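Side-chain contacts in putative sarcosine dimethylglycine methyltransferase (Galdieria sulphuraria, PDB 2O57), which probably transfers methyl groups from S-adenosylmethionine to sarcosine or dimethylglycine: residues A[36-41]-A[254-259]; A[69-74]-A[98-103]; A[168-173]-A[181-186]; A[204-209]-A[273-278]. One frame throughout, in Å; residues are numbered along the deposited sequence.

Contact 1: residues A[36-41]-A[254-259]; sequences YFHVWG and SEIASF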
loop_
_atom_site.group_PDB
_atom_site.type_symbol
_atom_site.label_atom_id
_atom_site.label_comp_id
_atom_site.label_asym_id
_atom_site.label_seq_id
_atom_site.Cartn_x
_atom_site.Cartn_y
_atom_site.Cartn_z
ATOM N N TYR A 36 11.599 2.245 24.218
ATOM C CA TYR A 36 11.741 2.914 22.910
ATOM C C TYR A 36 12.483 4.248 23.023
ATOM O O TYR A 36 13.359 4.588 22.200
ATOM C CB TYR A 36 10.373 3.172 22.330
ATOM C CG TYR A 36 9.751 1.984 21.637
ATOM C CD1 TYR A 36 10.147 1.621 20.338
ATOM C CD2 TYR A 36 8.791 1.203 22.290
ATOM C CE1 TYR A 36 9.547 0.540 19.681
ATOM C CE2 TYR A 36 8.200 0.107 21.650
ATOM C CZ TYR A 36 8.578 -0.203 20.344
ATOM O OH TYR A 36 7.987 -1.270 19.706
ATOM N N PHE A 37 12.132 5.023 24.038
ATOM C CA PHE A 37 12.855 6.261 24.259
ATOM C C PHE A 37 14.344 6.009 24.520
ATOM O O PHE A 37 15.180 6.763 24.080
ATOM C CB PHE A 37 12.198 7.085 25.403
ATOM C CG PHE A 37 12.795 8.440 25.588
ATOM C CD1 PHE A 37 12.448 9.490 24.741
ATOM C CD2 PHE A 37 13.732 8.663 26.593
ATOM C CE1 PHE A 37 13.021 10.785 24.921
ATOM C CE2 PHE A 37 14.304 9.920 26.780
ATOM C CZ PHE A 37 13.952 10.989 25.934
ATOM N N HIS A 38 14.681 4.954 25.248
ATOM C CA HIS A 38 16.095 4.701 25.608
ATOM C C HIS A 38 16.920 4.522 24.334
ATOM O O HIS A 38 18.035 4.988 24.250
ATOM C CB HIS A 38 16.214 3.459 26.474
ATOM C CG HIS A 38 17.633 3.018 26.741
ATOM N ND1 HIS A 38 18.477 3.694 27.602
ATOM C CD2 HIS A 38 18.355 1.976 26.251
ATOM C CE1 HIS A 38 19.647 3.079 27.645
ATOM N NE2 HIS A 38 19.603 2.041 26.829
ATOM N N VAL A 39 16.356 3.831 23.351
ATOM C CA VAL A 39 17.131 3.493 22.149
ATOM C C VAL A 39 17.033 4.589 21.096
ATOM O O VAL A 39 18.036 4.986 20.509
ATOM C CB VAL A 39 16.743 2.077 21.585
ATOM C CG1 VAL A 39 17.587 1.707 20.334
ATOM C CG2 VAL A 39 16.867 0.973 22.693
ATOM N N TRP A 40 15.831 5.105 20.883
ATOM C CA TRP A 40 15.550 6.000 19.754
ATOM C C TRP A 40 15.153 7.436 20.159
ATOM O O TRP A 40 14.835 8.273 19.291
ATOM C CB TRP A 40 14.468 5.371 18.859
ATOM C CG TRP A 40 14.952 4.058 18.239
ATOM C CD1 TRP A 40 15.857 3.913 17.231
ATOM C CD2 TRP A 40 14.557 2.738 18.621
ATOM N NE1 TRP A 40 16.063 2.576 16.959
ATOM C CE2 TRP A 40 15.262 1.833 17.792
ATOM C CE3 TRP A 40 13.652 2.227 19.576
ATOM C CZ2 TRP A 40 15.103 0.447 17.899
ATOM C CZ3 TRP A 40 13.504 0.827 19.690
ATOM C CH2 TRP A 40 14.211 -0.037 18.849
ATOM N N GLY A 41 15.171 7.727 21.474
ATOM C CA GLY A 41 14.964 9.106 21.945
ATOM C C GLY A 41 13.635 9.694 21.477
ATOM O O GLY A 41 12.593 9.009 21.393
ATOM N N SER A 254 20.194 -6.145 29.901
ATOM C CA SER A 254 20.862 -5.787 31.158
ATOM C C SER A 254 20.995 -4.253 31.300
ATOM O O SER A 254 20.798 -3.701 32.380
ATOM C CB SER A 254 22.204 -6.519 31.277
ATOM O OG SER A 254 23.034 -6.132 30.216
ATOM N N GLU A 255 21.261 -3.576 30.177
ATOM C CA GLU A 255 21.416 -2.130 30.110
ATOM C C GLU A 255 20.161 -1.357 30.607
ATOM O O GLU A 255 20.259 -0.285 31.198
ATOM C CB GLU A 255 21.743 -1.822 28.653
ATOM C CG GLU A 255 21.925 -0.398 28.240
ATOM C CD GLU A 255 22.117 -0.303 26.733
ATOM O OE1 GLU A 255 22.871 -1.134 26.189
ATOM O OE2 GLU A 255 21.519 0.585 26.092
ATOM N N ILE A 256 18.983 -1.930 30.408
ATOM C CA ILE A 256 17.716 -1.252 30.721
ATOM C C ILE A 256 17.031 -1.797 31.987
ATOM O O ILE A 256 15.971 -1.287 32.410
ATOM C CB ILE A 256 16.723 -1.395 29.526
ATOM C CG1 ILE A 256 16.327 -2.879 29.338
ATOM C CG2 ILE A 256 17.315 -0.774 28.244
ATOM C CD1 ILE A 256 15.333 -3.115 28.214
ATOM N N ALA A 257 17.633 -2.808 32.607
ATOM C CA ALA A 257 16.920 -3.627 33.622
ATOM C C ALA A 257 16.561 -2.858 34.899
ATOM O O ALA A 257 15.672 -3.285 35.673
ATOM C CB ALA A 257 17.717 -4.827 33.982
ATOM N N SER A 258 17.245 -1.742 35.141
ATOM C CA SER A 258 16.876 -0.906 36.308
ATOM C C SER A 258 15.519 -0.187 36.123
ATOM O O SER A 258 14.816 0.073 37.109
ATOM C CB SER A 258 17.983 0.118 36.674
ATOM O OG SER A 258 18.146 1.090 35.640
ATOM N N PHE A 259 15.164 0.152 34.883
ATOM C CA PHE A 259 13.950 0.941 34.629
ATOM C C PHE A 259 12.943 0.235 33.736
ATOM O O PHE A 259 11.803 0.670 33.658
ATOM C CB PHE A 259 14.290 2.332 34.087
ATOM C CG PHE A 259 15.083 2.314 32.789
ATOM C CD1 PHE A 259 14.447 2.161 31.567
ATOM C CD2 PHE A 259 16.476 2.489 32.809
ATOM C CE1 PHE A 259 15.180 2.169 30.371
ATOM C CE2 PHE A 259 17.216 2.501 31.601
ATOM C CZ PHE A 259 16.569 2.335 30.414
#

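Contact 2: residues A[69-74]-A[98-103]; sequences WLASEL and RFLVRK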
loop_
_atom_site.group_PDB
_atom_site.type_symbol
_atom_site.label_atom_id
_atom_site.label_comp_id
_atom_site.label_asym_id
_atom_site.label_seq_id
_atom_site.Cartn_x
_atom_site.Cartn_y
_atom_site.Cartn_z
ATOM N N TRP A 69 7.328 7.209 3.048
ATOM C CA TRP A 69 6.255 6.581 2.235
ATOM C C TRP A 69 4.901 7.237 2.547
ATOM O O TRP A 69 4.185 7.657 1.638
ATOM C CB TRP A 69 6.166 5.041 2.465
ATOM C CG TRP A 69 4.836 4.455 2.016
ATOM C CD1 TRP A 69 4.358 4.384 0.724
ATOM C CD2 TRP A 69 3.804 3.896 2.857
ATOM N NE1 TRP A 69 3.097 3.822 0.723
ATOM C CE2 TRP A 69 2.742 3.501 2.009
ATOM C CE3 TRP A 69 3.687 3.683 4.243
ATOM C CZ2 TRP A 69 1.577 2.918 2.496
ATOM C CZ3 TRP A 69 2.517 3.103 4.741
ATOM C CH2 TRP A 69 1.471 2.720 3.860
ATOM N N LEU A 70 4.541 7.317 3.825
ATOM C CA LEU A 70 3.223 7.847 4.191
ATOM C C LEU A 70 3.089 9.310 3.769
ATOM O O LEU A 70 2.058 9.698 3.246
ATOM C CB LEU A 70 2.904 7.709 5.689
ATOM C CG LEU A 70 1.410 7.912 6.074
ATOM C CD1 LEU A 70 0.508 6.730 5.538
ATOM C CD2 LEU A 70 1.308 7.940 7.621
ATOM N N ALA A 71 4.152 10.084 3.968
ATOM C CA ALA A 71 4.176 11.488 3.591
ATOM C C ALA A 71 4.063 11.618 2.060
ATOM O O ALA A 71 3.372 12.481 1.563
ATOM C CB ALA A 71 5.421 12.151 4.106
ATOM N N SER A 72 4.709 10.711 1.326
ATOM C CA SER A 72 4.611 10.725 -0.129
ATOM C C SER A 72 3.184 10.446 -0.607
ATOM O O SER A 72 2.711 11.098 -1.530
ATOM C CB SER A 72 5.628 9.744 -0.741
ATOM O OG SER A 72 5.540 9.747 -2.158
ATOM N N GLU A 73 2.489 9.508 0.044
ATOM C CA GLU A 73 1.114 9.157 -0.312
ATOM C C GLU A 73 0.245 10.401 -0.060
ATOM O O GLU A 73 -0.499 10.823 -0.929
ATOM C CB GLU A 73 0.612 7.935 0.491
ATOM C CG GLU A 73 1.396 6.606 0.194
ATOM C CD GLU A 73 1.052 5.985 -1.135
ATOM O OE1 GLU A 73 0.051 6.408 -1.769
ATOM O OE2 GLU A 73 1.765 5.066 -1.559
ATOM N N LEU A 74 0.400 11.008 1.112
ATOM C CA LEU A 74 -0.329 12.210 1.466
ATOM C C LEU A 74 -0.040 13.372 0.495
ATOM O O LEU A 74 -0.950 14.093 0.104
ATOM C CB LEU A 74 0.026 12.620 2.893
ATOM C CG LEU A 74 -0.935 13.514 3.671
ATOM C CD1 LEU A 74 -2.387 13.025 3.578
ATOM C CD2 LEU A 74 -0.480 13.537 5.155
ATOM N N ARG A 98 7.703 17.172 13.502
ATOM C CA ARG A 98 8.936 17.833 13.098
ATOM C C ARG A 98 9.375 17.438 11.688
ATOM O O ARG A 98 9.754 18.314 10.910
ATOM C CB ARG A 98 10.076 17.624 14.109
ATOM C CG ARG A 98 9.827 18.483 15.394
ATOM C CD ARG A 98 10.917 18.289 16.447
ATOM N NE ARG A 98 10.976 16.902 16.958
ATOM C CZ ARG A 98 10.234 16.403 17.948
ATOM N NH1 ARG A 98 9.321 17.169 18.552
ATOM N NH2 ARG A 98 10.424 15.116 18.336
ATOM N N PHE A 99 9.312 16.138 11.368
ATOM C CA PHE A 99 9.590 15.638 9.992
ATOM C C PHE A 99 8.727 16.360 8.920
ATOM O O PHE A 99 9.245 16.871 7.915
ATOM C CB PHE A 99 9.352 14.128 9.948
ATOM C CG PHE A 99 9.355 13.528 8.562
ATOM C CD1 PHE A 99 10.558 13.194 7.948
ATOM C CD2 PHE A 99 8.160 13.270 7.892
ATOM C CE1 PHE A 99 10.569 12.629 6.671
ATOM C CE2 PHE A 99 8.150 12.687 6.614
ATOM C CZ PHE A 99 9.348 12.360 6.010
ATOM N N LEU A 100 7.418 16.419 9.145
ATOM C CA LEU A 100 6.530 17.066 8.168
ATOM C C LEU A 100 6.748 18.592 8.031
ATOM O O LEU A 100 6.684 19.166 6.922
ATOM C CB LEU A 100 5.075 16.744 8.517
ATOM C CG LEU A 100 4.631 15.276 8.405
ATOM C CD1 LEU A 100 3.183 15.218 8.877
ATOM C CD2 LEU A 100 4.737 14.791 6.959
ATOM N N VAL A 101 6.975 19.251 9.167
ATOM C CA VAL A 101 7.208 20.693 9.181
ATOM C C VAL A 101 8.512 21.008 8.399
ATOM O O VAL A 101 8.490 21.852 7.492
ATOM C CB VAL A 101 7.232 21.276 10.629
ATOM C CG1 VAL A 101 7.741 22.754 10.635
ATOM C CG2 VAL A 101 5.841 21.144 11.287
ATOM N N ARG A 102 9.613 20.320 8.713
ATOM C CA ARG A 102 10.888 20.568 8.006
ATOM C C ARG A 102 10.763 20.247 6.505
ATOM O O ARG A 102 11.378 20.920 5.676
ATOM C CB ARG A 102 12.083 19.765 8.593
ATOM C CG ARG A 102 12.404 19.967 10.099
ATOM C CD ARG A 102 13.602 19.078 10.501
ATOM N NE ARG A 102 13.858 18.971 11.947
ATOM C CZ ARG A 102 14.500 19.911 12.625
ATOM N NH1 ARG A 102 14.915 20.991 11.982
ATOM N NH2 ARG A 102 14.740 19.786 13.923
ATOM N N LYS A 103 9.976 19.228 6.157
ATOM C CA LYS A 103 9.930 18.759 4.765
ATOM C C LYS A 103 8.972 19.588 3.883
ATOM O O LYS A 103 9.321 19.941 2.763
ATOM C CB LYS A 103 9.571 17.261 4.688
ATOM C CG LYS A 103 9.716 16.678 3.282
ATOM C CD LYS A 103 9.677 15.179 3.313
ATOM C CE LYS A 103 10.277 14.626 2.044
ATOM N NZ LYS A 103 11.753 14.805 2.125
#

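Contact 3: residues A[168-173]-A[181-186]; sequences KVFQEC and GVMAIT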
loop_
_atom_site.group_PDB
_atom_site.type_symbol
_atom_site.label_atom_id
_atom_site.label_comp_id
_atom_site.label_asym_id
_atom_site.label_seq_id
_atom_site.Cartn_x
_atom_site.Cartn_y
_atom_site.Cartn_z
ATOM N N LYS A 168 -16.597 6.701 17.293
ATOM C CA LYS A 168 -16.400 8.069 17.777
ATOM C C LYS A 168 -15.094 8.726 17.272
ATOM O O LYS A 168 -15.110 9.903 16.902
ATOM C CB LYS A 168 -16.509 8.112 19.311
ATOM C CG LYS A 168 -16.469 9.511 19.916
ATOM C CD LYS A 168 -17.552 10.432 19.340
ATOM C CE LYS A 168 -17.536 11.757 20.117
ATOM N NZ LYS A 168 -18.481 12.714 19.520
ATOM N N VAL A 169 -13.999 7.950 17.213
ATOM C CA VAL A 169 -12.718 8.384 16.598
ATOM C C VAL A 169 -12.952 8.892 15.178
ATOM O O VAL A 169 -12.609 10.022 14.845
ATOM C CB VAL A 169 -11.666 7.238 16.568
ATOM C CG1 VAL A 169 -10.353 7.695 15.889
ATOM C CG2 VAL A 169 -11.391 6.735 17.998
ATOM N N PHE A 170 -13.571 8.069 14.354
ATOM C CA PHE A 170 -13.825 8.477 12.974
ATOM C C PHE A 170 -14.816 9.651 12.880
ATOM O O PHE A 170 -14.667 10.489 12.017
ATOM C CB PHE A 170 -14.256 7.269 12.111
ATOM C CG PHE A 170 -13.094 6.435 11.637
ATOM C CD1 PHE A 170 -12.342 6.824 10.501
ATOM C CD2 PHE A 170 -12.763 5.256 12.294
ATOM C CE1 PHE A 170 -11.239 6.064 10.080
ATOM C CE2 PHE A 170 -11.700 4.468 11.870
ATOM C CZ PHE A 170 -10.917 4.872 10.759
ATOM N N GLN A 171 -15.794 9.738 13.794
ATOM C CA GLN A 171 -16.724 10.880 13.788
ATOM C C GLN A 171 -15.952 12.197 14.070
ATOM O O GLN A 171 -16.237 13.241 13.466
ATOM C CB GLN A 171 -17.854 10.686 14.820
ATOM C CG GLN A 171 -18.918 9.673 14.369
ATOM C CD GLN A 171 -19.918 9.354 15.446
ATOM O OE1 GLN A 171 -19.612 9.435 16.631
ATOM N NE2 GLN A 171 -21.124 8.982 15.044
ATOM N N GLU A 172 -15.060 12.152 15.055
ATOM C CA GLU A 172 -14.232 13.311 15.405
ATOM C C GLU A 172 -13.285 13.675 14.273
ATOM O O GLU A 172 -13.107 14.846 13.987
ATOM C CB GLU A 172 -13.440 13.074 16.698
ATOM C CG GLU A 172 -14.301 13.160 17.976
ATOM C CD GLU A 172 -14.809 14.571 18.153
ATOM O OE1 GLU A 172 -14.051 15.422 18.661
ATOM O OE2 GLU A 172 -15.951 14.848 17.757
ATOM N N CYS A 173 -12.666 12.664 13.648
ATOM C CA CYS A 173 -11.781 12.924 12.494
ATOM C C CYS A 173 -12.534 13.678 11.389
ATOM O O CYS A 173 -12.037 14.700 10.873
ATOM C CB CYS A 173 -11.135 11.648 11.955
ATOM S SG CYS A 173 -9.870 10.922 13.074
ATOM N N GLY A 181 -10.546 17.738 3.019
ATOM C CA GLY A 181 -9.383 17.360 3.825
ATOM C C GLY A 181 -9.055 15.884 3.738
ATOM O O GLY A 181 -9.929 15.061 3.460
ATOM N N VAL A 182 -7.789 15.532 3.975
ATOM C CA VAL A 182 -7.349 14.167 3.733
ATOM C C VAL A 182 -6.773 13.597 5.034
ATOM O O VAL A 182 -6.047 14.298 5.751
ATOM C CB VAL A 182 -6.313 14.094 2.554
ATOM C CG1 VAL A 182 -5.707 12.670 2.399
ATOM C CG2 VAL A 182 -6.997 14.452 1.223
HETATM N N MSE A 183 -7.098 12.343 5.340
HETATM C CA MSE A 183 -6.496 11.713 6.508
HETATM C C MSE A 183 -5.639 10.533 6.101
HETATM O O MSE A 183 -6.110 9.644 5.375
HETATM C CB MSE A 183 -7.572 11.232 7.477
HETATM C CG MSE A 183 -6.975 10.400 8.624
HETATM SE SE MSE A 183 -8.077 10.262 10.223
HETATM C CE MSE A 183 -9.400 9.095 9.597
ATOM N N ALA A 184 -4.417 10.482 6.617
ATOM C CA ALA A 184 -3.536 9.332 6.398
ATOM C C ALA A 184 -3.291 8.629 7.735
ATOM O O ALA A 184 -2.829 9.256 8.700
ATOM C CB ALA A 184 -2.201 9.764 5.746
ATOM N N ILE A 185 -3.606 7.332 7.801
ATOM C CA ILE A 185 -3.409 6.555 9.037
ATOM C C ILE A 185 -2.656 5.280 8.774
ATOM O O ILE A 185 -2.654 4.754 7.630
ATOM C CB ILE A 185 -4.731 6.196 9.781
ATOM C CG1 ILE A 185 -5.591 5.180 8.979
ATOM C CG2 ILE A 185 -5.509 7.457 10.093
ATOM C CD1 ILE A 185 -6.750 4.595 9.817
ATOM N N THR A 186 -1.981 4.799 9.817
ATOM C CA THR A 186 -1.406 3.455 9.837
ATOM C C THR A 186 -1.828 2.819 11.175
ATOM O O THR A 186 -2.065 3.539 12.147
ATOM C CB THR A 186 0.177 3.400 9.676
ATOM O OG1 THR A 186 0.873 3.917 10.844
ATOM C CG2 THR A 186 0.676 4.018 8.379
#

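Contact 4: residues A[204-209]-A[273-278]; sequences DRIKLH and EHWIEG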
loop_
_atom_site.group_PDB
_atom_site.type_symbol
_atom_site.label_atom_id
_atom_site.label_comp_id
_atom_site.label_asym_id
_atom_site.label_seq_id
_atom_site.Cartn_x
_atom_site.Cartn_y
_atom_site.Cartn_z
ATOM N N ASP A 204 -5.872 -10.426 24.823
ATOM C CA ASP A 204 -5.651 -10.575 26.272
ATOM C C ASP A 204 -4.335 -9.968 26.699
ATOM O O ASP A 204 -4.299 -9.187 27.651
ATOM C CB ASP A 204 -5.695 -12.049 26.697
ATOM C CG ASP A 204 -7.114 -12.588 26.795
ATOM O OD1 ASP A 204 -8.063 -11.821 26.506
ATOM O OD2 ASP A 204 -7.277 -13.773 27.164
ATOM N N ARG A 205 -3.269 -10.334 25.980
ATOM C CA ARG A 205 -1.891 -9.912 26.300
ATOM C C ARG A 205 -1.751 -8.381 26.333
ATOM O O ARG A 205 -1.137 -7.837 27.269
ATOM C CB ARG A 205 -0.863 -10.572 25.328
ATOM C CG ARG A 205 0.628 -10.225 25.560
ATOM C CD ARG A 205 1.109 -10.421 27.018
ATOM N NE ARG A 205 1.031 -11.839 27.506
ATOM C CZ ARG A 205 1.918 -12.213 28.565
ATOM N NH1 ARG A 205 2.618 -11.430 29.329
ATOM N NH2 ARG A 205 1.745 -13.522 28.958
ATOM N N ILE A 206 -2.357 -7.703 25.347
ATOM C CA ILE A 206 -2.288 -6.233 25.244
ATOM C C ILE A 206 -3.531 -5.498 25.815
ATOM O O ILE A 206 -3.555 -4.250 25.832
ATOM C CB ILE A 206 -1.994 -5.779 23.772
ATOM C CG1 ILE A 206 -3.246 -5.901 22.889
ATOM C CG2 ILE A 206 -0.804 -6.575 23.183
ATOM C CD1 ILE A 206 -3.115 -5.198 21.511
ATOM N N LYS A 207 -4.562 -6.309 26.173
ATOM C CA LYS A 207 -5.762 -5.828 26.901
ATOM C C LYS A 207 -6.790 -5.029 26.055
ATOM O O LYS A 207 -7.205 -3.921 26.423
ATOM C CB LYS A 207 -5.384 -5.103 28.218
ATOM C CG LYS A 207 -4.933 -6.094 29.336
ATOM C CD LYS A 207 -3.413 -6.476 29.208
ATOM C CE LYS A 207 -2.569 -5.619 30.186
ATOM N NZ LYS A 207 -2.823 -6.124 31.627
ATOM N N LEU A 208 -7.228 -5.644 24.960
ATOM C CA LEU A 208 -8.230 -5.077 24.043
ATOM C C LEU A 208 -9.407 -6.058 23.825
ATOM O O LEU A 208 -9.186 -7.261 23.756
ATOM C CB LEU A 208 -7.555 -4.801 22.685
ATOM C CG LEU A 208 -7.070 -3.407 22.252
ATOM C CD1 LEU A 208 -6.363 -2.614 23.366
ATOM C CD2 LEU A 208 -6.175 -3.553 21.017
ATOM N N HIS A 209 -10.639 -5.557 23.702
ATOM C CA HIS A 209 -11.806 -6.419 23.395
ATOM C C HIS A 209 -11.793 -7.022 21.981
ATOM O O HIS A 209 -12.086 -8.215 21.793
ATOM C CB HIS A 209 -13.118 -5.658 23.601
ATOM C CG HIS A 209 -13.474 -5.447 25.044
ATOM N ND1 HIS A 209 -13.031 -6.278 26.052
ATOM C CD2 HIS A 209 -14.254 -4.515 25.643
ATOM C CE1 HIS A 209 -13.509 -5.859 27.212
ATOM N NE2 HIS A 209 -14.254 -4.790 26.991
ATOM N N GLU A 273 6.047 -11.593 20.592
ATOM C CA GLU A 273 5.903 -12.916 19.983
ATOM C C GLU A 273 4.488 -13.130 19.416
ATOM O O GLU A 273 4.324 -13.771 18.375
ATOM C CB GLU A 273 6.237 -14.004 21.003
ATOM C CG GLU A 273 7.736 -14.136 21.264
ATOM C CD GLU A 273 8.063 -14.896 22.558
ATOM O OE1 GLU A 273 7.129 -15.340 23.269
ATOM O OE2 GLU A 273 9.264 -15.021 22.888
ATOM N N HIS A 274 3.475 -12.603 20.114
ATOM C CA HIS A 274 2.073 -12.735 19.673
ATOM C C HIS A 274 1.839 -11.991 18.363
ATOM O O HIS A 274 1.129 -12.491 17.491
ATOM C CB HIS A 274 1.087 -12.211 20.725
ATOM C CG HIS A 274 0.884 -13.133 21.883
ATOM N ND1 HIS A 274 0.784 -14.504 21.739
ATOM C CD2 HIS A 274 0.730 -12.882 23.209
ATOM C CE1 HIS A 274 0.624 -15.055 22.931
ATOM N NE2 HIS A 274 0.582 -14.093 23.837
ATOM N N TRP A 275 2.402 -10.788 18.225
ATOM C CA TRP A 275 2.274 -10.052 16.979
ATOM C C TRP A 275 2.953 -10.809 15.851
ATOM O O TRP A 275 2.401 -10.921 14.779
ATOM C CB TRP A 275 2.891 -8.646 17.065
ATOM C CG TRP A 275 1.997 -7.660 17.768
ATOM C CD1 TRP A 275 2.195 -7.128 19.002
ATOM C CD2 TRP A 275 0.783 -7.079 17.265
ATOM N NE1 TRP A 275 1.186 -6.243 19.305
ATOM C CE2 TRP A 275 0.292 -6.209 18.269
ATOM C CE3 TRP A 275 0.059 -7.214 16.067
ATOM C CZ2 TRP A 275 -0.889 -5.474 18.119
ATOM C CZ3 TRP A 275 -1.137 -6.478 15.912
ATOM C CH2 TRP A 275 -1.581 -5.611 16.934
ATOM N N ILE A 276 4.161 -11.304 16.107
ATOM C CA ILE A 276 4.952 -12.019 15.080
ATOM C C ILE A 276 4.183 -13.275 14.639
ATOM O O ILE A 276 3.965 -13.496 13.432
ATOM C CB ILE A 276 6.367 -12.401 15.635
ATOM C CG1 ILE A 276 7.212 -11.142 15.910
ATOM C CG2 ILE A 276 7.112 -13.381 14.672
ATOM C CD1 ILE A 276 8.403 -11.390 16.894
ATOM N N GLU A 277 3.785 -14.090 15.615
ATOM C CA GLU A 277 3.041 -15.322 15.352
ATOM C C GLU A 277 1.758 -15.040 14.576
ATOM O O GLU A 277 1.502 -15.717 13.614
ATOM C CB GLU A 277 2.732 -16.087 16.660
ATOM C CG GLU A 277 3.956 -16.778 17.238
ATOM C CD GLU A 277 3.864 -17.121 18.758
ATOM O OE1 GLU A 277 2.759 -16.990 19.373
ATOM O OE2 GLU A 277 4.929 -17.507 19.330
ATOM N N GLY A 278 0.979 -14.028 14.986
ATOM C CA GLY A 278 -0.261 -13.653 14.297
ATOM C C GLY A 278 -0.034 -13.196 12.849
ATOM O O GLY A 278 -0.830 -13.503 11.964
#

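Contact 1: residues A[36-41]-A[254-259]
His38 carries its imidazole anti to the backbone N (chi1 172°), and Glu255 likewise sets CG anti to its own N; with the glutamate chain extended beyond CG, these torsions put NE2 of His38 beside OE2 of Glu255. NE2 of His38 donates to OE2 of Glu255 over 2.5 Å, a short and nearly straight bond with an N-H...O angle of 167°. The acceptor lies close to the imidazole plane and uses its anti lone pair, while the carboxylate is turned 60° from the ring. Two apolar groups limit the position of the imidazole: CG2 of Ile256 lies 3.6 Å from His38 CD2, and CZ of Phe259 approaches His38 ND1 at 3.7 Å. The two aromatic rings meet obliquely, and ND1 sits at the edge of the phenyl ring. A leucine in place of His38 would probably leave Glu255 OE2 without its imidazole N-H donor. Arg252, just before helix 253-256, gives the carboxylate oxygen a second partner through a salt bridge. The contact thus ties the C-terminal part of helix 27-40 to helix 253-256 and the turn after it; Ile256 also touches Leu249 of helix 235-251 and Gln265 of helix 262-280.

Contact 2: residues A[69-74]-A[98-103]
Helix 59-76 packs here against helix 95-104, the helix that follows the first strand of the Rossmann-like methyltransferase fold, and Ala71 meets Phe99 and Leu100 across the join. The contact is small, burying 116 Å² in all, and purely apolar. The methyl of Ala71, CB, points at the other helix and touches both neighbours: CE2 of Phe99 at 3.7 Å and CD2 of Leu100 at 3.9 Å. The methyl lies at the rim of the phenyl ring, near its plane, and not over the ring face. Phe99 reaches it with CG anti to the backbone N (chi1 170°), whereas Leu100 swings CG beside its own N (chi1 -65°); these different rotations let consecutive residues converge on one carbon. The closest backbone pair, Ala71 CA and Leu100 CA, is 7.6 Å apart, a close approach that fits the small side chain at Ala71. Within helix 59-76, Trp69 NE1 donates to Glu73 OE2 at 2.9 Å, bent to 131°; Glu73 also forms salt bridges with Arg230 and with Arg234 of the second subunit. Toward the sheet, Leu70 and Leu74 rest on strands 151-157 and 181-190, and Leu100 reaches Trp155 of strand 151-157.

Contact 3: residues A[168-173]-A[181-186]
Helix 168-173 and strand 181-186 run roughly antiparallel, their N-to-C directions 143° apart and their axes 11.5 Å from each other at closest approach. Cys173 and Met183 have the nearest CA atoms, at 8.1 Å, and their side chains fill the gap between the backbones. Met183, present as selenomethionine, sends its chain out with CG anti to the backbone N (chi1 172°) and then bends at the selenium (chi3 73°), which turns the terminal methyl toward Phe170. Its SE lies 3.4 Å from SG of Cys173, while CE meets Phe170 CE1 at 3.6 Å. The phenyl ring and the Met183 chain cross at about a right angle, with the methyl approaching obliquely. A looser contact joins Phe170 CZ to CD1 of Ile185 at 4.3 Å, extending the apolar patch two residues along the strand. All four touching residues are buried. Phe170 is further fixed by edge-to-face rings from Phe160 and Tyr217, and both Cys173 and Met183 touch Ile154 of the adjacent parallel strand 151-157. A helix laid over the sheet and leading through a short connection into the next parallel strand is the second half of the beta-alpha-beta crossover from strand 151-157 to strand 181-190, a unit of the Rossmann-like methyltransferase fold.

Contact 4: residues A[204-209]-A[273-278]
Arg205 and His274 meet through carbon atoms: CB and CG of the arginine each lie 3.5 Å from CD2 of the imidazole. CG sits at the ring edge, near its plane, and CB comes in obliquely. The contact belongs to a helix C-terminus closed by a Schellman motif, packed against the long helix 262-280. Beside this pair, CD1 of Ile206 touches CZ2 of Trp275 at 4.1 Å, the two side chains crossing at about a right angle. No hydrogen bond joins the segments, whose buried surface totals 153 Å². Neighbouring residues flank both rings. Trp275 leaves its helix pointing along the interface, but its ring reaches across to Ile206 and is stacked by Tyr242 of helix 235-251; Ile202, one turn before Ile206, also touches it. His274 in turn packs on Pro201 and Ile202, so helix 200-206 supports both aromatic side chains. In the terminating turn, Lys207 takes positive phi, Leu208 N returns to Leu203 O, and Lys207 N bonds weakly to Asp204 O. Bends at chi2 (51°) and chi3 (63°) lead the guanidinium of Arg205 away from the imidazole, with the two planes 46° apart. NH1 has a weak hydrogen bond to Asn267 and lies near the like-charged Arg270, while NE of Arg205 stops 4.3 Å from NE2 of His274.

How the contacts relate
Contact 3 includes strand 181-190 of the central mixed sheet, and helix 59-76 of contact 2 packs on it: the two centres are about 17 Å apart, and Leu70 and Leu74 lie on Val182, Ala184 and Thr186. Met183 and Ile185, alternating with these, turn to helix 166-176, so the strand is covered on both faces. Contacts 1 and 4 involve the helices beyond this core. Their centres lie about 22 Å apart and their segments alternate along the chain, in the order 36-41, 204-209, 254-259, 273-278. Contact 1 spans 213 residues and encloses contacts 2 and 3 in sequence, bringing helix 27-40, near the N-terminus, against the late helical region beside the Rossmann-like core.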